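Local coordinates for protein 1-acyl-sn-glycerol-3-phosphate acyltransferase (PDB 5KYM) that catalyses, as a membrane-bound 1-acyl-sn-glycerol-3-phosphate acyltransferase, the transfer of an acyl chain onto lysophosphatidic acid to form phosphatidic acid, at residues V183-I188 with E231-R236; V80-Q85 with I152-G157. All coordinates share one frame; numbering follows the deposited sequence.

Contact 1: residues V183-I188 with E231-R236; sequences VLPVSI and EEVVKR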
ATOM      1  N   VAL A 183      -5.244 -11.589   7.858  1.00 50.30           N
ATOM      2  CA  VAL A 183      -4.052 -11.076   7.183  1.00 47.40           C
ATOM      3  C   VAL A 183      -4.108 -11.524   5.727  1.00 46.72           C
ATOM      4  O   VAL A 183      -4.462 -12.677   5.437  1.00 49.20           O
ATOM      5  CB  VAL A 183      -2.793 -11.620   7.899  1.00 46.50           C
ATOM      6  CG1 VAL A 183      -1.531 -11.326   7.120  1.00 45.81           C
ATOM      7  CG2 VAL A 183      -2.718 -10.998   9.272  1.00 46.92           C
ATOM      8  N   LEU A 184      -3.789 -10.624   4.815  1.00 44.23           N
ATOM      9  CA  LEU A 184      -3.796 -10.956   3.367  1.00 43.22           C
ATOM     10  C   LEU A 184      -2.352 -10.730   2.929  1.00 43.60           C
ATOM     11  O   LEU A 184      -1.970  -9.591   2.682  1.00 42.93           O
ATOM     12  CB  LEU A 184      -4.790 -10.091   2.561  1.00 40.89           C
ATOM     13  CG  LEU A 184      -4.756 -10.245   1.042  1.00 39.68           C
ATOM     14  CD1 LEU A 184      -5.242 -11.622   0.729  1.00 40.28           C
ATOM     15  CD2 LEU A 184      -5.471  -9.207   0.219  1.00 38.83           C
ATOM     16  N   PRO A 185      -1.544 -11.804   2.846  1.00 43.48           N
ATOM     17  CA  PRO A 185      -0.150 -11.623   2.503  1.00 44.26           C
ATOM     18  C   PRO A 185       0.037 -11.218   1.061  1.00 42.90           C
ATOM     19  O   PRO A 185      -0.622 -11.793   0.233  1.00 40.52           O
ATOM     20  CB  PRO A 185       0.451 -13.001   2.737  1.00 44.94           C
ATOM     21  CG  PRO A 185      -0.452 -13.628   3.692  1.00 45.57           C
ATOM     22  CD  PRO A 185      -1.807 -13.185   3.211  1.00 44.79           C
ATOM     23  N   VAL A 186       0.934 -10.260   0.789  1.00 42.25           N
ATOM     24  CA  VAL A 186       1.157  -9.756  -0.569  1.00 41.86           C
ATOM     25  C   VAL A 186       2.625  -9.662  -0.840  1.00 40.34           C
ATOM     26  O   VAL A 186       3.314  -9.244   0.015  1.00 43.66           O
ATOM     27  CB  VAL A 186       0.549  -8.357  -0.759  1.00 40.27           C
ATOM     28  CG1 VAL A 186       0.995  -7.745  -2.067  1.00 38.90           C
ATOM     29  CG2 VAL A 186      -0.952  -8.483  -0.730  1.00 41.00           C
ATOM     30  N   SER A 187       3.086 -10.015  -2.029  1.00 37.99           N
ATOM     31  CA  SER A 187       4.486  -9.888  -2.357  1.00 37.10           C
ATOM     32  C   SER A 187       4.595  -8.930  -3.530  1.00 37.18           C
ATOM     33  O   SER A 187       3.874  -9.074  -4.533  1.00 35.98           O
ATOM     34  CB  SER A 187       5.042 -11.226  -2.778  1.00 37.58           C
ATOM     35  OG  SER A 187       4.759 -12.250  -1.855  1.00 37.31           O
ATOM     36  N   ILE A 188       5.505  -7.963  -3.414  1.00 37.19           N
ATOM     37  CA  ILE A 188       5.692  -6.889  -4.399  1.00 36.15           C
ATOM     38  C   ILE A 188       7.078  -7.069  -4.990  1.00 38.89           C
ATOM     39  O   ILE A 188       8.081  -7.186  -4.222  1.00 40.16           O
ATOM     40  CB  ILE A 188       5.700  -5.540  -3.706  1.00 35.26           C
ATOM     41  CG1 ILE A 188       4.339  -5.260  -3.041  1.00 35.01           C
ATOM     42  CG2 ILE A 188       6.061  -4.432  -4.702  1.00 35.36           C
ATOM     43  CD1 ILE A 188       4.223  -3.921  -2.312  1.00 34.49           C
ATOM     44  N   GLU A 231       5.605 -14.086   6.898  1.00 53.24           N
ATOM     45  CA  GLU A 231       6.971 -13.846   6.426  1.00 53.18           C
ATOM     46  C   GLU A 231       7.482 -14.830   5.407  1.00 51.46           C
ATOM     47  O   GLU A 231       8.012 -14.369   4.402  1.00 52.60           O
ATOM     48  CB  GLU A 231       7.985 -13.746   7.583  1.00 56.69           C
ATOM     49  CG  GLU A 231       9.285 -13.096   7.133  1.00 59.38           C
ATOM     50  CD  GLU A 231      10.318 -12.803   8.199  1.00 60.79           C
ATOM     51  OE1 GLU A 231      10.170 -13.182   9.376  1.00 61.65           O
ATOM     52  OE2 GLU A 231      11.316 -12.173   7.804  1.00 62.30           O
ATOM     53  N   GLU A 232       7.332 -16.146   5.619  1.00 53.34           N
ATOM     54  CA  GLU A 232       7.783 -17.117   4.582  1.00 57.44           C
ATOM     55  C   GLU A 232       6.945 -16.982   3.387  1.00 54.23           C
ATOM     56  O   GLU A 232       7.503 -16.950   2.295  1.00 56.21           O
ATOM     57  CB  GLU A 232       7.884 -18.610   4.976  1.00 63.28           C
ATOM     58  CG  GLU A 232       9.187 -19.034   5.715  1.00 73.88           C
ATOM     59  CD  GLU A 232      10.362 -18.008   5.695  1.00 83.78           C
ATOM     60  OE1 GLU A 232      11.171 -18.016   4.711  1.00 92.29           O
ATOM     61  OE2 GLU A 232      10.480 -17.196   6.665  1.00 83.25           O
ATOM     62  N   VAL A 233       5.633 -16.853   3.576  1.00 52.48           N
ATOM     63  CA  VAL A 233       4.695 -16.676   2.423  1.00 51.20           C
ATOM     64  C   VAL A 233       5.071 -15.490   1.515  1.00 48.22           C
ATOM     65  O   VAL A 233       5.176 -15.637   0.293  1.00 47.35           O
ATOM     66  CB  VAL A 233       3.216 -16.517   2.872  1.00 50.67           C
ATOM     67  CG1 VAL A 233       2.335 -16.165   1.679  1.00 48.70           C
ATOM     68  CG2 VAL A 233       2.712 -17.789   3.558  1.00 50.04           C
ATOM     69  N   VAL A 234       5.278 -14.347   2.140  1.00 47.03           N
ATOM     70  CA  VAL A 234       5.590 -13.142   1.416  1.00 47.99           C
ATOM     71  C   VAL A 234       6.934 -13.311   0.729  1.00 49.86           C
ATOM     72  O   VAL A 234       7.049 -13.048  -0.489  1.00 52.66           O
ATOM     73  CB  VAL A 234       5.618 -11.881   2.301  1.00 46.50           C
ATOM     74  CG1 VAL A 234       5.954 -10.685   1.410  1.00 45.30           C
ATOM     75  CG2 VAL A 234       4.280 -11.645   2.982  1.00 45.94           C
ATOM     76  N   LYS A 235       7.924 -13.762   1.509  1.00 50.27           N
ATOM     77  CA  LYS A 235       9.269 -13.942   0.990  1.00 51.93           C
ATOM     78  C   LYS A 235       9.348 -14.831  -0.220  1.00 50.06           C
ATOM     79  O   LYS A 235      10.048 -14.488  -1.169  1.00 51.05           O
ATOM     80  CB  LYS A 235      10.230 -14.455   2.058  1.00 55.41           C
ATOM     81  CG  LYS A 235      10.897 -13.354   2.833  1.00 57.26           C
ATOM     82  CD  LYS A 235      11.784 -14.024   3.831  1.00 64.32           C
ATOM     83  CE  LYS A 235      12.493 -13.001   4.713  1.00 72.73           C
ATOM     84  NZ  LYS A 235      13.563 -13.680   5.525  1.00 75.69           N
ATOM     85  N   ARG A 236       8.653 -15.961  -0.164  1.00 49.39           N
ATOM     86  CA  ARG A 236       8.648 -16.922  -1.258  1.00 50.44           C
ATOM     87  C   ARG A 236       8.063 -16.285  -2.507  1.00 46.82           C
ATOM     88  O   ARG A 236       8.491 -16.576  -3.613  1.00 44.25           O
ATOM     89  CB  ARG A 236       7.907 -18.225  -0.903  1.00 55.15           C
ATOM     90  CG  ARG A 236       8.142 -19.339  -1.930  1.00 64.34           C
ATOM     91  CD  ARG A 236       7.627 -20.725  -1.505  1.00 76.47           C
ATOM     92  NE  ARG A 236       6.265 -20.713  -0.919  1.00 85.95           N
ATOM     93  CZ  ARG A 236       5.945 -20.686   0.391  1.00 87.25           C
ATOM     94  NH1 ARG A 236       6.876 -20.666   1.361  1.00 91.48           N
ATOM     95  NH2 ARG A 236       4.659 -20.673   0.746  1.00 84.39           N
TER
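Ser187 OG has two polar partners: it donates a hydrogen bond to the main-chain oxygen of Val234, with OG 2.8 Å from Val234 O, and it is also hydrogen-bonded to His212 NE2. The contact is helix-on-sheet packing in the alpha/beta acyltransferase fold, where strand 183-189 of the mixed sheet is covered by helix 223-243. The two short segments run roughly in the same direction, 30° apart, and their axes approach to 7.1 Å. The serine oxygen comes to Val234 O in the carbonyl plane, on a lone pair, with a C=O...OG angle of 118°. Its torsion accounts for the approach: OG stands anti to the carbonyl carbon and beside the backbone N (chi1 -51°), on a CB that already points toward the helix. An alanine here, lacking OG, would remove the group that Val234 O and His212 NE2 share, and would probably cost the strand its polar tie to the helix. Two residues earlier, Pro185 faces the same helix and makes the apolar half of the contact. Its CB lies 3.8 Å from Val233 CG1 and 4.1 Å from Val234 CG2, so one ring carbon meets methyls of two consecutive helix residues. Val186, between Pro185 and Ser187, points its CB away from the helix, as strand alternation requires, and meets it through its carbonyl. Both methyls of Val234 reach that oxygen, the nearer being CG1, 3.3 Å from Val186 O.

Contact 2: residues V80-Q85 with I152-G157; sequences VVANHQ and IVFPEG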
ATOM      1  N   VAL A  80      -3.484  -6.037   5.049  1.00 44.07           N
ATOM      2  CA  VAL A  80      -2.559  -6.371   3.942  1.00 40.20           C
ATOM      3  C   VAL A  80      -1.201  -6.362   4.571  1.00 37.45           C
ATOM      4  O   VAL A  80      -0.850  -5.438   5.254  1.00 35.19           O
ATOM      5  CB  VAL A  80      -2.655  -5.398   2.736  1.00 39.43           C
ATOM      6  CG1 VAL A  80      -1.692  -5.816   1.637  1.00 39.72           C
ATOM      7  CG2 VAL A  80      -4.043  -5.391   2.165  1.00 38.71           C
ATOM      8  N   VAL A  81      -0.474  -7.435   4.393  1.00 36.95           N
ATOM      9  CA  VAL A  81       0.849  -7.507   4.880  1.00 38.66           C
ATOM     10  C   VAL A  81       1.759  -7.750   3.696  1.00 39.03           C
ATOM     11  O   VAL A  81       1.666  -8.764   3.012  1.00 36.88           O
ATOM     12  CB  VAL A  81       0.966  -8.539   5.990  1.00 40.18           C
ATOM     13  CG1 VAL A  81       2.439  -8.842   6.362  1.00 41.53           C
ATOM     14  CG2 VAL A  81       0.197  -8.027   7.211  1.00 40.31           C
ATOM     15  N   ALA A  82       2.636  -6.774   3.454  1.00 41.03           N
ATOM     16  CA  ALA A  82       3.445  -6.762   2.250  1.00 41.86           C
ATOM     17  C   ALA A  82       4.884  -6.475   2.583  1.00 42.29           C
ATOM     18  O   ALA A  82       5.149  -5.772   3.562  1.00 44.15           O
ATOM     19  CB  ALA A  82       2.896  -5.736   1.265  1.00 40.59           C
ATOM     20  N   ASN A  83       5.812  -6.999   1.761  1.00 42.45           N
ATOM     21  CA  ASN A  83       7.208  -6.487   1.701  1.00 42.23           C
ATOM     22  C   ASN A  83       7.201  -5.037   1.163  1.00 42.79           C
ATOM     23  O   ASN A  83       6.258  -4.599   0.462  1.00 40.26           O
ATOM     24  CB  ASN A  83       8.136  -7.355   0.883  1.00 40.45           C
ATOM     25  CG  ASN A  83       7.756  -7.411  -0.574  1.00 41.67           C
ATOM     26  OD1 ASN A  83       6.649  -7.795  -0.895  1.00 46.82           O
ATOM     27  ND2 ASN A  83       8.667  -7.062  -1.477  1.00 42.23           N
ATOM     28  N   HIS A  84       8.247  -4.307   1.521  1.00 44.80           N
ATOM     29  CA  HIS A  84       8.312  -2.857   1.265  1.00 46.01           C
ATOM     30  C   HIS A  84       9.628  -2.475   0.612  1.00 48.45           C
ATOM     31  O   HIS A  84      10.713  -2.767   1.157  1.00 50.85           O
ATOM     32  CB  HIS A  84       8.229  -2.127   2.586  1.00 45.26           C
ATOM     33  CG  HIS A  84       7.839  -0.701   2.469  1.00 42.20           C
ATOM     34  ND1 HIS A  84       7.224  -0.193   1.360  1.00 39.33           N
ATOM     35  CD2 HIS A  84       7.972   0.318   3.337  1.00 41.84           C
ATOM     36  CE1 HIS A  84       6.959   1.075   1.557  1.00 40.10           C
ATOM     37  NE2 HIS A  84       7.419   1.422   2.747  1.00 41.37           N
ATOM     38  N   GLN A  85       9.559  -1.894  -0.571  1.00 47.19           N
ATOM     39  CA  GLN A  85      10.793  -1.639  -1.311  1.00 47.30           C
ATOM     40  C   GLN A  85      10.726  -0.390  -2.198  1.00 47.11           C
ATOM     41  O   GLN A  85      11.562  -0.231  -3.081  1.00 50.77           O
ATOM     42  CB  GLN A  85      11.154  -2.892  -2.144  1.00 45.39           C
ATOM     43  CG  GLN A  85      10.248  -3.152  -3.364  1.00 43.19           C
ATOM     44  CD  GLN A  85      10.682  -4.337  -4.195  1.00 42.12           C
ATOM     45  OE1 GLN A  85      10.387  -4.391  -5.388  1.00 39.17           O
ATOM     46  NE2 GLN A  85      11.398  -5.290  -3.576  1.00 42.46           N
ATOM     47  N   ILE A 152      -3.114  -1.628   5.787  1.00 50.79           N
ATOM     48  CA  ILE A 152      -2.002  -2.026   4.929  1.00 48.00           C
ATOM     49  C   ILE A 152      -0.796  -1.775   5.737  1.00 45.49           C
ATOM     50  O   ILE A 152      -0.575  -0.655   6.169  1.00 45.91           O
ATOM     51  CB  ILE A 152      -1.926  -1.179   3.631  1.00 49.04           C
ATOM     52  CG1 ILE A 152      -3.249  -1.273   2.857  1.00 49.40           C
ATOM     53  CG2 ILE A 152      -0.764  -1.607   2.741  1.00 48.96           C
ATOM     54  CD1 ILE A 152      -3.369  -0.338   1.684  1.00 49.34           C
ATOM     55  N   VAL A 153      -0.018  -2.813   5.949  1.00 45.49           N
ATOM     56  CA  VAL A 153       0.998  -2.839   7.007  1.00 47.60           C
ATOM     57  C   VAL A 153       2.322  -3.388   6.403  1.00 48.37           C
ATOM     58  O   VAL A 153       2.284  -4.335   5.623  1.00 44.94           O
ATOM     59  CB  VAL A 153       0.394  -3.677   8.172  1.00 49.72           C
ATOM     60  CG1 VAL A 153       1.429  -4.380   9.028  1.00 51.90           C
ATOM     61  CG2 VAL A 153      -0.516  -2.805   9.014  1.00 50.22           C
ATOM     62  N   PHE A 154       3.459  -2.744   6.710  1.00 49.21           N
ATOM     63  CA  PHE A 154       4.756  -3.146   6.188  1.00 48.81           C
ATOM     64  C   PHE A 154       5.608  -3.637   7.328  1.00 49.00           C
ATOM     65  O   PHE A 154       6.413  -2.904   7.845  1.00 49.59           O
ATOM     66  CB  PHE A 154       5.423  -1.975   5.453  1.00 49.08           C
ATOM     67  CG  PHE A 154       4.712  -1.568   4.204  1.00 49.14           C
ATOM     68  CD1 PHE A 154       4.660  -2.395   3.116  1.00 51.41           C
ATOM     69  CD2 PHE A 154       4.204  -0.346   4.081  1.00 51.76           C
ATOM     70  CE1 PHE A 154       3.991  -2.009   1.957  1.00 55.95           C
ATOM     71  CE2 PHE A 154       3.543   0.079   2.916  1.00 54.92           C
ATOM     72  CZ  PHE A 154       3.427  -0.758   1.854  1.00 54.77           C
ATOM     73  N   PRO A 155       5.414  -4.874   7.771  1.00 51.26           N
ATOM     74  CA  PRO A 155       6.044  -5.333   8.984  1.00 52.75           C
ATOM     75  C   PRO A 155       7.583  -5.135   9.080  1.00 55.34           C
ATOM     76  O   PRO A 155       8.103  -5.145  10.195  1.00 55.83           O
ATOM     77  CB  PRO A 155       5.773  -6.866   8.995  1.00 53.12           C
ATOM     78  CG  PRO A 155       4.840  -7.166   7.946  1.00 51.72           C
ATOM     79  CD  PRO A 155       4.873  -5.997   6.999  1.00 54.06           C
ATOM     80  N   GLU A 156       8.295  -5.013   7.940  1.00 53.82           N
ATOM     81  CA  GLU A 156       9.749  -4.795   7.961  1.00 50.55           C
ATOM     82  C   GLU A 156      10.061  -3.440   8.646  1.00 48.95           C
ATOM     83  O   GLU A 156      11.159  -3.240   9.188  1.00 49.12           O
ATOM     84  CB  GLU A 156      10.430  -4.880   6.574  1.00 51.86           C
ATOM     85  CG  GLU A 156       9.624  -5.377   5.313  1.00 53.19           C
ATOM     86  CD  GLU A 156      10.564  -5.820   4.203  1.00 52.90           C
ATOM     87  OE1 GLU A 156      10.384  -5.459   3.008  1.00 53.15           O
ATOM     88  OE2 GLU A 156      11.507  -6.541   4.547  1.00 52.66           O
ATOM     89  N   GLY A 157       9.094  -2.529   8.611  1.00 46.54           N
ATOM     90  CA  GLY A 157       9.184  -1.253   9.290  1.00 49.72           C
ATOM     91  C   GLY A 157       9.984  -0.171   8.575  1.00 51.57           C
ATOM     92  O   GLY A 157      10.224   0.882   9.097  1.00 58.59           O
TER
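The rings of His84 and Phe154 lie face to face, with planes 8° apart and centroids 3.8 Å from each other. The stack is offset: His84 ND1, not the imidazole centre, sits over the centre of the phenyl ring, and Phe154 CD2 over that of the imidazole. The two side chains nevertheless cross at about a right angle, so the rings are stacked flat although their stems run in different directions. With CG of His84 anti to the backbone N (chi1 -161°), that atom is placed over the phenyl face, closest to Phe154 CG and CD1. At the edge of the same phenyl ring, near its plane, Ala82 O lies 3.4 Å from Phe154 CD1. Beside the stack, Glu156 holds the backbone of the histidine itself: its OE1, through the anti lone pair, accepts a nearly straight bond from His84 N (2.8 Å, 173° at the hydrogen). The other oxygen, OE2, accepts from Leu166 N, so the carboxylate bridges two main-chain amides, which would restrain its rotation.

Upstream, the segments are paired as parallel strands, with Val153 N 2.8 Å from Val80 O, and Ala82 N 3.3 Å from Val153 O. The phenyl group also touches Ala82, whose CB is 3.9 Å from Phe154 CE1. His84 and Asp89, whose OD2 is bonded to His84 ND1, are the ends of the HX4D motif, and residues 154-157 are the Phe-Pro-Glu-Gly that opens the family's FPEGTRS motif; His84 is probably the catalytic base, as in this family, and this contact joins the two motifs. Strand 79-82 is flanked by edge strand 151-153 and by strand 183-189. Val80, Ile152 and Phe154 pack on helix 89-96, whereas Val81 and Asn83 touch helix 223-243.

Overall arrangement
The centres of the two contacts lie about 9 Å apart on one mixed sheet, in which strand 79-82 is the neighbour of both 151-153 and 183-189. Contact 2 joins the first two of these strands and the loops that follow them; contact 1 lays helix 223-243 on the third. They are in series along the chain, contact 2 closing before contact 1 opens. Direct bonds couple them: Val186 N is 2.8 Å from Val81 O, and Ile188 N is 2.8 Å from Asn83 OD1. The residue just before the HX4D histidine is thus tied to the helix-covered strand, so both contacts belong to one bonded part of the fold next to the probable active-site histidine.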